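Local coordinates for protein acyl-CoA dehydrogenase (Mycobacterium thermoresistibile, PDB 3PFD) that probably catalyses the flavin-dependent oxidation of 2,3-saturated acyl-CoA thioesters to 2,3-dehydroacyl-CoA, as part of fatty acid metabolism, at residues F296-M301 and V349-G354; G265-A270 and D339-V344. All blocks are in the same frame, centred on the assembly; numbering follows the deposited sequence.

Contact 1 of 2, residues F296-M301 and V349-G354. With FDA (dihydroflavine-adenine dinucleotide), chain B.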
loop_
_atom_site.group_PDB
_atom_site.type_symbol
_atom_site.label_atom_id
_atom_site.label_comp_id
_atom_site.label_asym_id
_atom_site.label_seq_id
_atom_site.Cartn_x
_atom_site.Cartn_y
_atom_site.Cartn_z
ATOM N N PHE C 296 3.182 -6.666 -14.523
ATOM C CA PHE C 296 2.186 -6.492 -13.443
ATOM C C PHE C 296 2.117 -5.047 -12.958
ATOM O O PHE C 296 1.035 -4.541 -12.676
ATOM C CB PHE C 296 2.461 -7.455 -12.264
ATOM C CG PHE C 296 2.007 -8.898 -12.515
ATOM C CD1 PHE C 296 1.753 -9.368 -13.813
ATOM C CD2 PHE C 296 1.879 -9.786 -11.448
ATOM C CE1 PHE C 296 1.317 -10.688 -14.037
ATOM C CE2 PHE C 296 1.489 -11.127 -11.654
ATOM C CZ PHE C 296 1.198 -11.573 -12.956
ATOM N N MET C 297 3.266 -4.391 -12.879
ATOM C CA MET C 297 3.312 -2.991 -12.498
ATOM C C MET C 297 2.595 -2.110 -13.530
ATOM O O MET C 297 1.828 -1.231 -13.156
ATOM C CB MET C 297 4.753 -2.509 -12.266
ATOM C CG MET C 297 4.815 -1.048 -11.852
ATOM S SD MET C 297 6.474 -0.390 -11.637
ATOM C CE MET C 297 6.934 -1.086 -10.049
ATOM N N LEU C 298 2.825 -2.377 -14.818
ATOM C CA LEU C 298 2.086 -1.674 -15.894
ATOM C C LEU C 298 0.576 -1.893 -15.796
ATOM O O LEU C 298 -0.197 -0.951 -15.949
ATOM C CB LEU C 298 2.616 -2.046 -17.299
ATOM C CG LEU C 298 4.069 -1.620 -17.614
ATOM C CD1 LEU C 298 4.642 -2.365 -18.841
ATOM C CD2 LEU C 298 4.215 -0.118 -17.807
ATOM N N ALA C 299 0.165 -3.142 -15.532
ATOM C CA ALA C 299 -1.243 -3.457 -15.348
ATOM C C ALA C 299 -1.800 -2.684 -14.137
ATOM O O ALA C 299 -2.894 -2.113 -14.205
ATOM C CB ALA C 299 -1.419 -4.990 -15.143
ATOM N N ASP C 300 -1.066 -2.682 -13.017
ATOM C CA ASP C 300 -1.522 -1.939 -11.836
ATOM C C ASP C 300 -1.729 -0.446 -12.186
ATOM O O ASP C 300 -2.701 0.179 -11.754
ATOM C CB ASP C 300 -0.548 -2.068 -10.657
ATOM C CG ASP C 300 -0.532 -3.470 -10.042
ATOM O OD1 ASP C 300 -1.472 -4.259 -10.269
ATOM O OD2 ASP C 300 0.439 -3.785 -9.317
ATOM N N MET C 301 -0.806 0.119 -12.957
ATOM C CA MET C 301 -0.867 1.535 -13.281
ATOM C C MET C 301 -2.147 1.805 -14.065
ATOM O O MET C 301 -2.955 2.633 -13.646
ATOM C CB MET C 301 0.383 1.963 -14.045
ATOM C CG MET C 301 1.674 1.898 -13.193
ATOM S SD MET C 301 3.180 1.708 -14.182
ATOM C CE MET C 301 3.370 3.344 -14.866
ATOM N N VAL C 349 8.951 6.626 -13.609
ATOM C CA VAL C 349 10.385 6.926 -13.446
ATOM C C VAL C 349 11.161 5.611 -13.247
ATOM O O VAL C 349 12.226 5.375 -13.857
ATOM C CB VAL C 349 10.629 7.880 -12.256
ATOM C CG1 VAL C 349 12.117 7.947 -11.928
ATOM C CG2 VAL C 349 10.087 9.290 -12.593
ATOM N N GLN C 350 10.624 4.752 -12.373
ATOM C CA GLN C 350 11.272 3.484 -12.059
ATOM C C GLN C 350 11.459 2.623 -13.303
ATOM O O GLN C 350 12.530 2.019 -13.498
ATOM C CB GLN C 350 10.471 2.719 -10.982
ATOM C CG GLN C 350 11.169 1.427 -10.489
ATOM C CD GLN C 350 12.431 1.724 -9.668
ATOM O OE1 GLN C 350 12.562 2.816 -9.118
ATOM N NE2 GLN C 350 13.342 0.741 -9.555
ATOM N N LEU C 351 10.418 2.560 -14.146
ATOM C CA LEU C 351 10.462 1.674 -15.300
ATOM C C LEU C 351 11.455 2.079 -16.405
ATOM O O LEU C 351 11.863 1.243 -17.201
ATOM C CB LEU C 351 9.060 1.443 -15.866
ATOM C CG LEU C 351 8.200 0.567 -14.965
ATOM C CD1 LEU C 351 6.801 0.499 -15.520
ATOM C CD2 LEU C 351 8.784 -0.832 -14.768
ATOM N N PHE C 352 11.829 3.349 -16.442
ATOM C CA PHE C 352 12.877 3.866 -17.355
ATOM C C PHE C 352 14.296 3.597 -16.819
ATOM O O PHE C 352 15.311 3.777 -17.534
ATOM C CB PHE C 352 12.716 5.376 -17.524
ATOM C CG PHE C 352 11.719 5.791 -18.592
ATOM C CD1 PHE C 352 10.351 5.613 -18.406
ATOM C CD2 PHE C 352 12.160 6.365 -19.791
ATOM C CE1 PHE C 352 9.438 6.003 -19.403
ATOM C CE2 PHE C 352 11.246 6.765 -20.772
ATOM C CZ PHE C 352 9.894 6.591 -20.581
ATOM N N GLY C 353 14.377 3.195 -15.556
ATOM C CA GLY C 353 15.670 2.975 -14.918
ATOM C C GLY C 353 16.407 4.300 -14.820
ATOM O O GLY C 353 15.803 5.315 -14.533
ATOM N N GLY C 354 17.710 4.296 -15.086
ATOM C CA GLY C 354 18.510 5.531 -14.950
ATOM C C GLY C 354 18.025 6.684 -15.819
ATOM O O GLY C 354 17.957 7.845 -15.373
HETATM P PA FDA B . 17.517 -0.802 -17.319
HETATM O O1A FDA B . 18.448 -1.922 -16.939
HETATM O O2A FDA B . 17.183 -0.502 -18.746
HETATM O O5B FDA B . 16.123 -1.023 -16.545
HETATM C C5B FDA B . 14.927 -0.377 -16.965
HETATM C C4B FDA B . 13.804 -0.936 -16.105
HETATM O O4B FDA B . 13.662 -2.338 -16.420
HETATM C C3B FDA B . 14.074 -0.846 -14.605
HETATM O O3B FDA B . 12.846 -0.705 -13.910
HETATM C C2B FDA B . 14.527 -2.251 -14.252
HETATM O O2B FDA B . 14.271 -2.584 -12.893
HETATM C C1B FDA B . 13.717 -3.115 -15.208
HETATM N N9A FDA B . 14.351 -4.444 -15.411
HETATM C C8A FDA B . 15.511 -4.682 -16.063
HETATM N N7A FDA B . 15.757 -6.004 -16.026
HETATM C C5A FDA B . 14.736 -6.622 -15.367
HETATM C C6A FDA B . 14.457 -7.956 -15.025
HETATM N N6A FDA B . 15.308 -8.966 -15.389
HETATM N N1A FDA B . 13.325 -8.234 -14.309
HETATM C C2A FDA B . 12.475 -7.246 -13.953
HETATM N N3A FDA B . 12.735 -5.964 -14.274
HETATM C C4A FDA B . 13.851 -5.622 -14.974
HETATM N N1 FDA B . 26.654 2.822 -12.502
HETATM C C2 FDA B . 28.000 2.768 -12.368
HETATM O O2 FDA B . 28.676 1.953 -13.028
HETATM N N3 FDA B . 28.642 3.627 -11.540
HETATM C C4 FDA B . 27.970 4.525 -10.802
HETATM O O4 FDA B . 28.629 5.260 -10.042
HETATM C C4X FDA B . 26.575 4.598 -10.894
HETATM N N5 FDA B . 25.936 5.676 -10.402
HETATM C C5X FDA B . 24.663 5.987 -10.794
HETATM C C6 FDA B . 24.168 7.279 -10.584
HETATM C C7 FDA B . 22.977 7.697 -11.176
HETATM C C7M FDA B . 22.492 9.104 -10.914
HETATM C C8 FDA B . 22.242 6.829 -11.985
HETATM C C8M FDA B . 20.937 7.258 -12.665
HETATM C C9 FDA B . 22.743 5.547 -12.205
HETATM C C9A FDA B . 23.935 5.113 -11.623
HETATM N N10 FDA B . 24.561 3.931 -12.096
HETATM C C10 FDA B . 25.928 3.724 -11.782
HETATM C "C1'" FDA B . 23.874 3.039 -13.059
HETATM C "C2'" FDA B . 22.675 2.291 -12.452
HETATM O "O2'" FDA B . 23.162 1.204 -11.653
HETATM C "C3'" FDA B . 21.726 1.825 -13.553
HETATM O "O3'" FDA B . 20.870 2.925 -13.920
HETATM C "C4'" FDA B . 20.847 0.673 -13.071
HETATM O "O4'" FDA B . 21.686 -0.463 -12.856
HETATM C "C5'" FDA B . 19.723 0.340 -14.045
HETATM O "O5'" FDA B . 20.214 0.225 -15.387
HETATM P P FDA B . 19.526 1.094 -16.549
HETATM O O1P FDA B . 19.484 2.528 -16.129
HETATM O O2P FDA B . 20.214 0.708 -17.866
HETATM O O3P FDA B . 18.001 0.562 -16.578
#

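Contact 2 of 2, residues G265-A270 and D339-V344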
loop_
_atom_site.group_PDB
_atom_site.type_symbol
_atom_site.label_atom_id
_atom_site.label_comp_id
_atom_site.label_asym_id
_atom_site.label_seq_id
_atom_site.Cartn_x
_atom_site.Cartn_y
_atom_site.Cartn_z
ATOM N N GLY C 265 -4.755 12.658 -16.344
ATOM C CA GLY C 265 -3.959 12.981 -17.546
ATOM C C GLY C 265 -2.463 12.784 -17.340
ATOM O O GLY C 265 -1.800 12.083 -18.131
ATOM N N ILE C 266 -1.924 13.352 -16.267
ATOM C CA ILE C 266 -0.495 13.171 -15.968
ATOM C C ILE C 266 -0.162 11.687 -15.915
ATOM O O ILE C 266 0.788 11.232 -16.562
ATOM C CB ILE C 266 -0.077 13.801 -14.619
ATOM C CG1 ILE C 266 -0.379 15.306 -14.589
ATOM C CG2 ILE C 266 1.421 13.553 -14.358
ATOM C CD1 ILE C 266 -0.375 15.874 -13.163
ATOM N N ALA C 267 -0.941 10.933 -15.130
ATOM C CA ALA C 267 -0.695 9.512 -14.951
ATOM C C ALA C 267 -0.725 8.755 -16.298
ATOM O O ALA C 267 0.107 7.872 -16.549
ATOM C CB ALA C 267 -1.739 8.942 -13.994
ATOM N N GLN C 268 -1.697 9.104 -17.139
ATOM C CA GLN C 268 -1.886 8.497 -18.460
ATOM C C GLN C 268 -0.645 8.705 -19.331
ATOM O O GLN C 268 -0.164 7.759 -19.981
ATOM C CB GLN C 268 -3.119 9.085 -19.176
ATOM C CG GLN C 268 -3.370 8.424 -20.553
ATOM C CD GLN C 268 -3.787 6.945 -20.407
ATOM O OE1 GLN C 268 -4.720 6.646 -19.686
ATOM N NE2 GLN C 268 -3.110 6.042 -21.112
ATOM N N GLY C 269 -0.118 9.933 -19.307
ATOM C CA GLY C 269 1.051 10.292 -20.083
ATOM C C GLY C 269 2.277 9.551 -19.580
ATOM O O GLY C 269 3.104 9.099 -20.393
ATOM N N ALA C 270 2.402 9.413 -18.257
ATOM C CA ALA C 270 3.517 8.651 -17.664
ATOM C C ALA C 270 3.419 7.178 -18.068
ATOM O O ALA C 270 4.398 6.581 -18.526
ATOM C CB ALA C 270 3.544 8.788 -16.128
ATOM N N ASP C 339 -3.792 10.579 -5.688
ATOM C CA ASP C 339 -3.050 9.458 -5.101
ATOM C C ASP C 339 -2.579 8.505 -6.199
ATOM O O ASP C 339 -1.430 8.049 -6.186
ATOM C CB ASP C 339 -3.867 8.698 -4.038
ATOM C CG ASP C 339 -4.035 9.486 -2.754
ATOM O OD1 ASP C 339 -3.388 10.523 -2.596
ATOM O OD2 ASP C 339 -4.825 9.082 -1.901
ATOM N N VAL C 340 -3.460 8.218 -7.160
ATOM C CA VAL C 340 -3.103 7.310 -8.261
ATOM C C VAL C 340 -1.900 7.882 -9.086
ATOM O O VAL C 340 -0.908 7.177 -9.359
ATOM C CB VAL C 340 -4.335 6.983 -9.118
ATOM C CG1 VAL C 340 -3.941 6.354 -10.452
ATOM C CG2 VAL C 340 -5.286 5.977 -8.369
ATOM N N ALA C 341 -1.989 9.173 -9.425
ATOM C CA ALA C 341 -0.950 9.851 -10.205
ATOM C C ALA C 341 0.400 9.799 -9.517
ATOM O O ALA C 341 1.395 9.622 -10.170
ATOM C CB ALA C 341 -1.344 11.294 -10.473
ATOM N N MET C 342 0.423 10.031 -8.206
ATOM C CA MET C 342 1.684 9.981 -7.458
ATOM C C MET C 342 2.348 8.614 -7.560
ATOM O O MET C 342 3.568 8.508 -7.786
ATOM C CB MET C 342 1.472 10.372 -5.972
ATOM C CG MET C 342 2.738 10.844 -5.271
ATOM S SD MET C 342 3.514 12.299 -6.031
ATOM C CE MET C 342 4.935 11.554 -6.920
ATOM N N GLU C 343 1.549 7.569 -7.328
ATOM C CA GLU C 343 2.031 6.200 -7.435
ATOM C C GLU C 343 2.450 5.857 -8.880
ATOM O O GLU C 343 3.508 5.302 -9.092
ATOM C CB GLU C 343 0.970 5.195 -6.891
ATOM C CG GLU C 343 1.253 3.707 -7.249
ATOM C CD GLU C 343 0.143 2.745 -6.767
ATOM O OE1 GLU C 343 0.240 1.523 -7.030
ATOM O OE2 GLU C 343 -0.841 3.211 -6.150
ATOM N N VAL C 344 1.622 6.197 -9.857
ATOM C CA VAL C 344 1.894 5.871 -11.263
ATOM C C VAL C 344 3.163 6.534 -11.786
ATOM O O VAL C 344 3.999 5.865 -12.426
ATOM C CB VAL C 344 0.678 6.220 -12.193
ATOM C CG1 VAL C 344 1.086 6.228 -13.657
ATOM C CG2 VAL C 344 -0.472 5.213 -11.973
#

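Contact 1 of 2, residues F296-M301 and V349-G354
Beside Leu351, which makes an apolar contact with Met297, Leu298 and Met301, the flat amide of Gln350 is carried off toward a second subunit and held there at both ends: OE1 takes a hydrogen bond from Lys371 of that subunit, and NE2 bonds to its Gln381 and to the backbone oxygen of its Gln374. Phe352, which does not reach 296-301, stacks its ring on Tyr277.

Leu351 is turned toward helix 292-321, and both of its methyls touch side chains there. CD1 of Leu351 meets Leu298 CD2 at 3.5 Å and the sulfur SD of Met301 at 4.0 Å, and SD of Met297 is also near, so this methyl is met by three side chains. In Met297 the extended chi1 (-179°) and chi2 carry SD to Leu351 CG at 3.9 Å, and the bend at chi3 only turns CE; the two side chains lie side by side, pointing opposite ways.

The end of helix 326-352 binds the reduced FAD. Ribose O3B of FDA donates to Gln350 O (2.8 Å), while beyond the helix Gly354 N reaches phosphate oxygen O1P of FDA at 2.7 Å and 153°. Gly353, with positive phi, makes the turn here, its CA close against the bridging phosphate oxygen. Ser145 and Thr379 of the second subunit also bond this cofactor, which therefore lies across a subunit interface.

Helix 256-280 closes one flank, where Leu298 and Leu351 both rest on Thr278, and Met301 packs further back along helix 326-352 against Ala348.

Contact 2 of 2, residues G265-A270 and D339-V344
Ala267 presents its methyl to helix 339-344 between Ala341 and Val344, and the small side chains let the two helices come together closely: their axes approach to 8.7 Å at 23°, running in the same direction. CB of Ala267 sits 4.0 Å from Ala341 CA, nearly on the backbone of the facing helix.

Val344 answers from one turn further along. Its chi1 of 165° sets CG1 opposite the backbone N and sends that branch across the interface. There CG1 lies 3.9 Å from Ala267 CB and 3.5 Å from Ala267 O, a van der Waals approach to the backbone, and it also meets Ala270 CB at 4.3 Å. One valine methyl thus occupies the step between two alanines three residues apart.

Such alanine-lined, near-parallel packing belongs to the mainly helical C-terminal domain of the acyl-CoA dehydrogenase fold, a helical bundle in this family, here between helices 256-280 and 326-352. Helix 292-321 lies against both: Ala267 touches Ile305 on it, and Glu343, its chain fully extended, reaches Lys304 in a salt bridge.

Gln268, pointing away, is bent at its second torsion and bonds through OE1 to Arg309 and through NE2 to Asp272. Met342 likewise leaves the contact and packs against Met367 of its own chain and Met367 of a second subunit.

Both contacts belong to the mainly helical C-terminal domain and share helix 326-352, which offers residues 339-344 to contact 2 and residues 349-352, with the two glycines that follow, to contact 1. The partners come from helices 256-280 and 292-321, so along the chain the segments alternate: 265-270, 296-301, 339-344, 349-354. The contact centres are 11 Å apart, and the two meet directly where Met301 CE packs on Val344 O at 3.6 Å. Contact 2 lies nearer the chain centre, about 15 Å from it, against 26 Å for contact 1. The shared helix thus runs from alanine-lined packing to an end that meets the reduced flavin cofactor and a neighbouring subunit.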